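Local coordinates for PilO protein (Pseudomonas aeruginosa, PDB 5UVR), which forms heterodimers with PilN in the inner-membrane complex needed to assemble functional type IV pili, which serve in adhesion and twitching motility, at residues V1-L13 and F52-T64. Sequence-based numbering, arbitrary orientation.
Sequences VPGLLEDITRTGL and FVSGVSSLPRIVT
Ile8 CG2 and Leu13 CB border the Phe52 ring at its edge. Val56 CG2, one helical turn on, sits 3.8 Å above the plane of the Phe52 ring, over its outer part. At the edge of the Arg61 guanidinium, NH1 donates to Asp7 OD2 at 2.6 Å, a salt bridge lying in the guanidinium plane but reaching the carboxylate from above, with the two planes 66° apart. The same NH1 donates to Pro2 O at 2.7 Å, tilted slightly out of that plane. A water links Arg61 NH2 to Val1 O. The Arg61 chain bends at chi3 (-60°), which turns its end to the start of helix 4-10. Asp7 OD1 takes a second salt bridge from Arg10 NH2 at 2.6 Å, so both carboxylate oxygens are held. Beside this network, Leu59 CD1 packs on Leu4 CD2 at 3.6 Å, the two side chains crossing at about a right angle. Leu13 CD2 lies against Gly55 CA at 3.6 Å, where Gly55 has no side chain to stand in the way. Leu4 also touches Ile38, and Phe52 Ile40, both in strand 33-44. The contact joins helix 4-10 and the turn after it to the end of helix 46-57 and the following loop, in keeping with the modified ferredoxin fold of the PilO core.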
ATOM      1  N   VAL A   1      14.196   7.341  -8.722  1.00 56.44           N
ATOM      2  CA  VAL A   1      13.651   6.009  -8.480  1.00 57.67           C
ATOM      3  C   VAL A   1      12.123   6.029  -8.522  1.00 57.92           C
ATOM      4  O   VAL A   1      11.491   6.815  -7.811  1.00 52.60           O
ATOM      5  CB  VAL A   1      14.145   5.439  -7.139  1.00 54.48           C
ATOM      6  N   PRO A   2      11.537   5.157  -9.345  1.00 61.02           N
ATOM      7  CA  PRO A   2      10.074   5.113  -9.452  1.00 58.73           C
ATOM      8  C   PRO A   2       9.421   4.850  -8.102  1.00 56.92           C
ATOM      9  O   PRO A   2       9.960   4.132  -7.255  1.00 53.99           O
ATOM     10  CB  PRO A   2       9.818   3.965 -10.436  1.00 56.95           C
ATOM     11  CG  PRO A   2      11.081   3.174 -10.458  1.00 61.33           C
ATOM     12  CD  PRO A   2      12.185   4.151 -10.201  1.00 58.64           C
ATOM     13  N   GLY A   3       8.254   5.454  -7.908  1.00 54.73           N
ATOM     14  CA  GLY A   3       7.561   5.369  -6.645  1.00 50.46           C
ATOM     15  C   GLY A   3       6.892   4.023  -6.442  1.00 45.88           C
ATOM     16  O   GLY A   3       6.905   3.133  -7.295  1.00 43.50           O
ATOM     17  N   LEU A   4       6.294   3.884  -5.261  1.00 41.67           N
ATOM     18  CA  LEU A   4       5.606   2.646  -4.913  1.00 37.57           C
ATOM     19  C   LEU A   4       4.433   2.386  -5.854  1.00 43.70           C
ATOM     20  O   LEU A   4       4.177   1.237  -6.229  1.00 43.42           O
ATOM     21  CB  LEU A   4       5.125   2.712  -3.465  1.00 38.34           C
ATOM     22  CG  LEU A   4       5.037   1.442  -2.613  1.00 41.32           C
ATOM     23  CD1 LEU A   4       3.825   1.510  -1.699  1.00 39.73           C
ATOM     24  CD2 LEU A   4       5.015   0.173  -3.431  1.00 39.60           C
ATOM     25  N   LEU A   5       3.714   3.442  -6.248  1.00 43.77           N
ATOM     26  CA  LEU A   5       2.609   3.280  -7.195  1.00 48.82           C
ATOM     27  C   LEU A   5       3.089   2.613  -8.483  1.00 51.39           C
ATOM     28  O   LEU A   5       2.457   1.679  -8.985  1.00 54.68           O
ATOM     29  CB  LEU A   5       1.973   4.643  -7.480  1.00 49.49           C
ATOM     30  CG  LEU A   5       0.797   4.749  -8.454  1.00 52.30           C
ATOM     31  CD1 LEU A   5      -0.406   4.000  -7.929  1.00 50.83           C
ATOM     32  CD2 LEU A   5       0.445   6.207  -8.711  1.00 50.81           C
ATOM     33  N   GLU A   6       4.233   3.056  -9.009  1.00 53.37           N
ATOM     34  CA  GLU A   6       4.783   2.474 -10.232  1.00 55.15           C
ATOM     35  C   GLU A   6       5.266   1.049 -10.011  1.00 57.47           C
ATOM     36  O   GLU A   6       5.121   0.202 -10.897  1.00 61.07           O
ATOM     37  CB  GLU A   6       5.940   3.326 -10.759  1.00 61.49           C
ATOM     38  CG  GLU A   6       5.518   4.590 -11.473  1.00 65.88           C
ATOM     39  CD  GLU A   6       4.811   5.560 -10.557  1.00 73.33           C
ATOM     40  OE1 GLU A   6       5.201   5.645  -9.369  1.00 71.38           O
ATOM     41  OE2 GLU A   6       3.855   6.225 -11.020  1.00 84.60           O
ATOM     42  N   ASP A   7       5.883   0.771  -8.858  1.00 54.78           N
ATOM     43  CA  ASP A   7       6.367  -0.584  -8.593  1.00 56.04           C
ATOM     44  C   ASP A   7       5.228  -1.586  -8.671  1.00 55.01           C
ATOM     45  O   ASP A   7       5.377  -2.662  -9.263  1.00 58.51           O
ATOM     46  CB  ASP A   7       7.035  -0.666  -7.219  1.00 46.02           C
ATOM     47  CG  ASP A   7       8.459  -0.160  -7.223  1.00 52.53           C
ATOM     48  OD1 ASP A   7       9.056  -0.015  -8.314  1.00 56.61           O
ATOM     49  OD2 ASP A   7       8.993   0.085  -6.122  1.00 49.37           O
ATOM     50  N   ILE A   8       4.085  -1.242  -8.074  1.00 54.64           N
ATOM     51  CA  ILE A   8       2.900  -2.095  -8.131  1.00 54.37           C
ATOM     52  C   ILE A   8       2.476  -2.326  -9.579  1.00 63.48           C
ATOM     53  O   ILE A   8       2.162  -3.453  -9.986  1.00 61.60           O
ATOM     54  CB  ILE A   8       1.762  -1.464  -7.306  1.00 55.72           C
ATOM     55  CG1 ILE A   8       2.158  -1.351  -5.837  1.00 46.37           C
ATOM     56  CG2 ILE A   8       0.450  -2.242  -7.471  1.00 50.68           C
ATOM     57  CD1 ILE A   8       1.229  -0.467  -5.026  1.00 44.24           C
ATOM     58  N   THR A   9       2.469  -1.259 -10.383  1.00 63.83           N
ATOM     59  CA  THR A   9       1.948  -1.377 -11.740  1.00 67.70           C
ATOM     60  C   THR A   9       2.983  -1.954 -12.702  1.00 71.15           C
ATOM     61  O   THR A   9       2.630  -2.719 -13.605  1.00 90.35           O
ATOM     62  CB  THR A   9       1.449  -0.019 -12.237  1.00 64.94           C
ATOM     63  OG1 THR A   9       2.544   0.898 -12.325  1.00 63.55           O
ATOM     64  CG2 THR A   9       0.387   0.542 -11.289  1.00 59.93           C
ATOM     65  N   ARG A  10       4.261  -1.606 -12.532  1.00 65.58           N
ATOM     66  CA  ARG A  10       5.290  -2.152 -13.415  1.00 67.48           C
ATOM     67  C   ARG A  10       5.435  -3.657 -13.230  1.00 69.21           C
ATOM     68  O   ARG A  10       5.512  -4.404 -14.213  1.00 71.24           O
ATOM     69  CB  ARG A  10       6.634  -1.461 -13.171  1.00 67.21           C
ATOM     70  CG  ARG A  10       7.812  -2.162 -13.848  1.00 66.22           C
ATOM     71  CD  ARG A  10       9.127  -1.437 -13.595  1.00 68.81           C
ATOM     72  NE  ARG A  10       9.349  -1.176 -12.173  1.00 66.20           N
ATOM     73  CZ  ARG A  10       9.977  -2.003 -11.342  1.00 65.48           C
ATOM     74  NH1 ARG A  10      10.455  -3.162 -11.783  1.00 63.56           N
ATOM     75  NH2 ARG A  10      10.125  -1.670 -10.066  1.00 59.83           N
ATOM     76  N   THR A  11       5.470  -4.120 -11.984  1.00 66.07           N
ATOM     77  CA  THR A  11       5.657  -5.536 -11.692  1.00 65.44           C
ATOM     78  C   THR A  11       4.353  -6.325 -11.708  1.00 65.66           C
ATOM     79  O   THR A  11       4.386  -7.549 -11.541  1.00 62.39           O
ATOM     80  CB  THR A  11       6.360  -5.707 -10.340  1.00 63.76           C
ATOM     81  OG1 THR A  11       5.499  -5.258  -9.290  1.00 59.90           O
ATOM     82  CG2 THR A  11       7.646  -4.890 -10.304  1.00 60.53           C
ATOM     83  N   GLY A  12       3.216  -5.660 -11.903  1.00 65.04           N
ATOM     84  CA  GLY A  12       1.953  -6.350 -12.081  1.00 67.57           C
ATOM     85  C   GLY A  12       1.275  -6.803 -10.808  1.00 65.29           C
ATOM     86  O   GLY A  12       0.645  -7.866 -10.795  1.00 68.70           O
ATOM     87  N   LEU A  13       1.376  -6.022  -9.736  1.00 62.37           N
ATOM     88  CA  LEU A  13       0.840  -6.432  -8.447  1.00 55.32           C
ATOM     89  C   LEU A  13      -0.659  -6.199  -8.382  1.00 53.41           C
ATOM     90  O   LEU A  13      -1.204  -5.302  -9.031  1.00 63.32           O
ATOM     91  CB  LEU A  13       1.528  -5.671  -7.315  1.00 50.79           C
ATOM     92  CG  LEU A  13       2.946  -6.148  -7.036  1.00 50.65           C
ATOM     93  CD1 LEU A  13       3.645  -5.221  -6.078  1.00 42.84           C
ATOM     94  CD2 LEU A  13       2.899  -7.563  -6.489  1.00 45.04           C
ATOM     95  N   PHE A  52      -1.130 -10.081  -2.807  1.00 23.78           N
ATOM     96  CA  PHE A  52      -0.766  -8.670  -2.957  1.00 25.57           C
ATOM     97  C   PHE A  52       0.139  -8.193  -1.817  1.00 25.20           C
ATOM     98  O   PHE A  52       1.170  -7.550  -2.058  1.00 24.38           O
ATOM     99  CB  PHE A  52      -2.035  -7.826  -3.031  1.00 24.78           C
ATOM    100  CG  PHE A  52      -1.775  -6.340  -3.097  1.00 26.50           C
ATOM    101  CD1 PHE A  52      -1.218  -5.777  -4.229  1.00 29.73           C
ATOM    102  CD2 PHE A  52      -2.124  -5.512  -2.044  1.00 27.63           C
ATOM    103  CE1 PHE A  52      -0.986  -4.402  -4.302  1.00 31.17           C
ATOM    104  CE2 PHE A  52      -1.892  -4.138  -2.109  1.00 32.16           C
ATOM    105  CZ  PHE A  52      -1.322  -3.590  -3.246  1.00 30.65           C
ATOM    106  N   VAL A  53      -0.246  -8.457  -0.564  1.00 22.91           N
ATOM    107  CA  VAL A  53       0.571  -8.015   0.570  1.00 23.99           C
ATOM    108  C   VAL A  53       1.973  -8.620   0.493  1.00 24.44           C
ATOM    109  O   VAL A  53       2.983  -7.935   0.721  1.00 22.17           O
ATOM    110  CB  VAL A  53      -0.134  -8.359   1.897  1.00 24.83           C
ATOM    111  CG1 VAL A  53       0.810  -8.108   3.088  1.00 25.53           C
ATOM    112  CG2 VAL A  53      -1.398  -7.541   2.063  1.00 26.95           C
ATOM    113  N   SER A  54       2.063  -9.903   0.141  1.00 23.93           N
ATOM    114  CA  SER A  54       3.374 -10.529  -0.025  1.00 27.28           C
ATOM    115  C   SER A  54       4.144  -9.897  -1.172  1.00 24.36           C
ATOM    116  O   SER A  54       5.364  -9.736  -1.095  1.00 25.94           O
ATOM    117  CB  SER A  54       3.217 -12.027  -0.263  1.00 29.66           C
ATOM    118  OG  SER A  54       2.820 -12.648   0.938  1.00 31.26           O
ATOM    119  N   GLY A  55       3.452  -9.549  -2.252  1.00 25.36           N
ATOM    120  CA  GLY A  55       4.128  -8.905  -3.365  1.00 26.97           C
ATOM    121  C   GLY A  55       4.744  -7.583  -2.964  1.00 24.76           C
ATOM    122  O   GLY A  55       5.899  -7.298  -3.284  1.00 26.36           O
ATOM    123  N   VAL A  56       3.981  -6.754  -2.252  1.00 23.20           N
ATOM    124  CA  VAL A  56       4.522  -5.470  -1.816  1.00 21.23           C
ATOM    125  C   VAL A  56       5.679  -5.700  -0.859  1.00 24.74           C
ATOM    126  O   VAL A  56       6.719  -5.038  -0.944  1.00 25.91           O
ATOM    127  CB  VAL A  56       3.417  -4.611  -1.177  1.00 23.25           C
ATOM    128  CG1 VAL A  56       4.004  -3.344  -0.557  1.00 23.31           C
ATOM    129  CG2 VAL A  56       2.360  -4.260  -2.222  1.00 24.82           C
ATOM    130  N   SER A  57       5.535  -6.684   0.027  1.00 23.28           N
ATOM    131  CA  SER A  57       6.556  -6.979   1.024  1.00 25.25           C
ATOM    132  C   SER A  57       7.857  -7.459   0.396  1.00 26.08           C
ATOM    133  O   SER A  57       8.911  -7.350   1.027  1.00 24.79           O
ATOM    134  CB  SER A  57       6.028  -8.037   2.004  1.00 24.97           C
ATOM    135  OG  SER A  57       4.852  -7.602   2.681  1.00 24.78           O
ATOM    136  N   SER A  58       7.801  -8.009  -0.815  1.00 26.33           N
ATOM    137  CA  SER A  58       8.960  -8.576  -1.484  1.00 27.23           C
ATOM    138  C   SER A  58       9.651  -7.595  -2.424  1.00 29.09           C
ATOM    139  O   SER A  58      10.645  -7.964  -3.055  1.00 31.26           O
ATOM    140  CB  SER A  58       8.540  -9.828  -2.258  1.00 31.77           C
ATOM    141  OG  SER A  58       7.917 -10.741  -1.374  1.00 30.67           O
ATOM    142  N   LEU A  59       9.154  -6.370  -2.536  1.00 28.25           N
ATOM    143  CA  LEU A  59       9.810  -5.387  -3.388  1.00 30.12           C
ATOM    144  C   LEU A  59      11.201  -5.071  -2.845  1.00 30.26           C
ATOM    145  O   LEU A  59      11.402  -5.026  -1.623  1.00 29.84           O
ATOM    146  CB  LEU A  59       8.971  -4.107  -3.470  1.00 28.62           C
ATOM    147  CG  LEU A  59       7.607  -4.234  -4.155  1.00 30.15           C
ATOM    148  CD1 LEU A  59       6.790  -2.978  -3.919  1.00 28.98           C
ATOM    149  CD2 LEU A  59       7.778  -4.514  -5.638  1.00 31.76           C
ATOM    150  N   PRO A  60      12.156  -4.860  -3.677  1.00 29.78           N
ATOM    151  CA  PRO A  60      13.527  -4.579  -3.213  1.00 32.63           C
ATOM    152  C   PRO A  60      13.701  -3.132  -2.756  1.00 31.68           C
ATOM    153  O   PRO A  60      14.536  -2.386  -3.266  1.00 31.43           O
ATOM    154  CB  PRO A  60      14.368  -4.913  -4.451  1.00 32.21           C
ATOM    155  CG  PRO A  60      13.488  -4.579  -5.593  1.00 33.92           C
ATOM    156  CD  PRO A  60      12.067  -4.911  -5.150  1.00 33.15           C
ATOM    157  N   ARG A  61      12.906  -2.736  -1.770  1.00 28.14           N
ATOM    158  CA  ARG A  61      12.980  -1.389  -1.220  1.00 30.29           C
ATOM    159  C   ARG A  61      12.282  -1.398   0.129  1.00 29.75           C
ATOM    160  O   ARG A  61      11.487  -2.287   0.427  1.00 25.31           O
ATOM    161  CB  ARG A  61      12.331  -0.367  -2.156  1.00 33.37           C
ATOM    162  CG  ARG A  61      10.823  -0.498  -2.209  1.00 32.33           C
ATOM    163  CD  ARG A  61      10.206   0.379  -3.306  1.00 35.38           C
ATOM    164  NE  ARG A  61      10.496   1.801  -3.131  1.00 39.60           N
ATOM    165  CZ  ARG A  61      10.248   2.723  -4.055  1.00 42.08           C
ATOM    166  NH1 ARG A  61       9.721   2.363  -5.212  1.00 40.38           N
ATOM    167  NH2 ARG A  61      10.539   4.000  -3.827  1.00 43.84           N
ATOM    168  N   ILE A  62      12.587  -0.403   0.953  1.00 25.04           N
ATOM    169  CA  ILE A  62      11.952  -0.328   2.263  1.00 24.10           C
ATOM    170  C   ILE A  62      10.542   0.221   2.087  1.00 26.78           C
ATOM    171  O   ILE A  62      10.357   1.390   1.732  1.00 24.98           O
ATOM    172  CB  ILE A  62      12.755   0.531   3.243  1.00 24.45           C
ATOM    173  CG1 ILE A  62      14.128  -0.096   3.493  1.00 25.55           C
ATOM    174  CG2 ILE A  62      11.987   0.637   4.547  1.00 25.77           C
ATOM    175  CD1 ILE A  62      15.047   0.792   4.380  1.00 25.49           C
ATOM    176  N   VAL A  63       9.548  -0.620   2.355  1.00 23.73           N
ATOM    177  CA  VAL A  63       8.150  -0.225   2.422  1.00 22.72           C
ATOM    178  C   VAL A  63       7.651  -0.606   3.798  1.00 22.71           C
ATOM    179  O   VAL A  63       7.820  -1.759   4.216  1.00 25.38           O
ATOM    180  CB  VAL A  63       7.298  -0.924   1.348  1.00 23.44           C
ATOM    181  CG1 VAL A  63       5.862  -0.399   1.408  1.00 23.40           C
ATOM    182  CG2 VAL A  63       7.904  -0.760  -0.030  1.00 27.26           C
ATOM    183  N   THR A  64       7.060   0.336   4.511  1.00 22.32           N
ATOM    184  CA  THR A  64       6.388  -0.008   5.754  1.00 24.71           C
ATOM    185  C   THR A  64       4.880   0.034   5.533  1.00 25.19           C
ATOM    186  O   THR A  64       4.381   0.757   4.660  1.00 23.89           O
ATOM    187  CB  THR A  64       6.793   0.914   6.912  1.00 24.99           C
ATOM    188  OG1 THR A  64       6.409   2.261   6.619  1.00 25.45           O
ATOM    189  CG2 THR A  64       8.296   0.856   7.148  1.00 25.50           C
TER
HETATM  190  O   HOH W   1      10.394   6.960  -5.006  1.00 50.68           O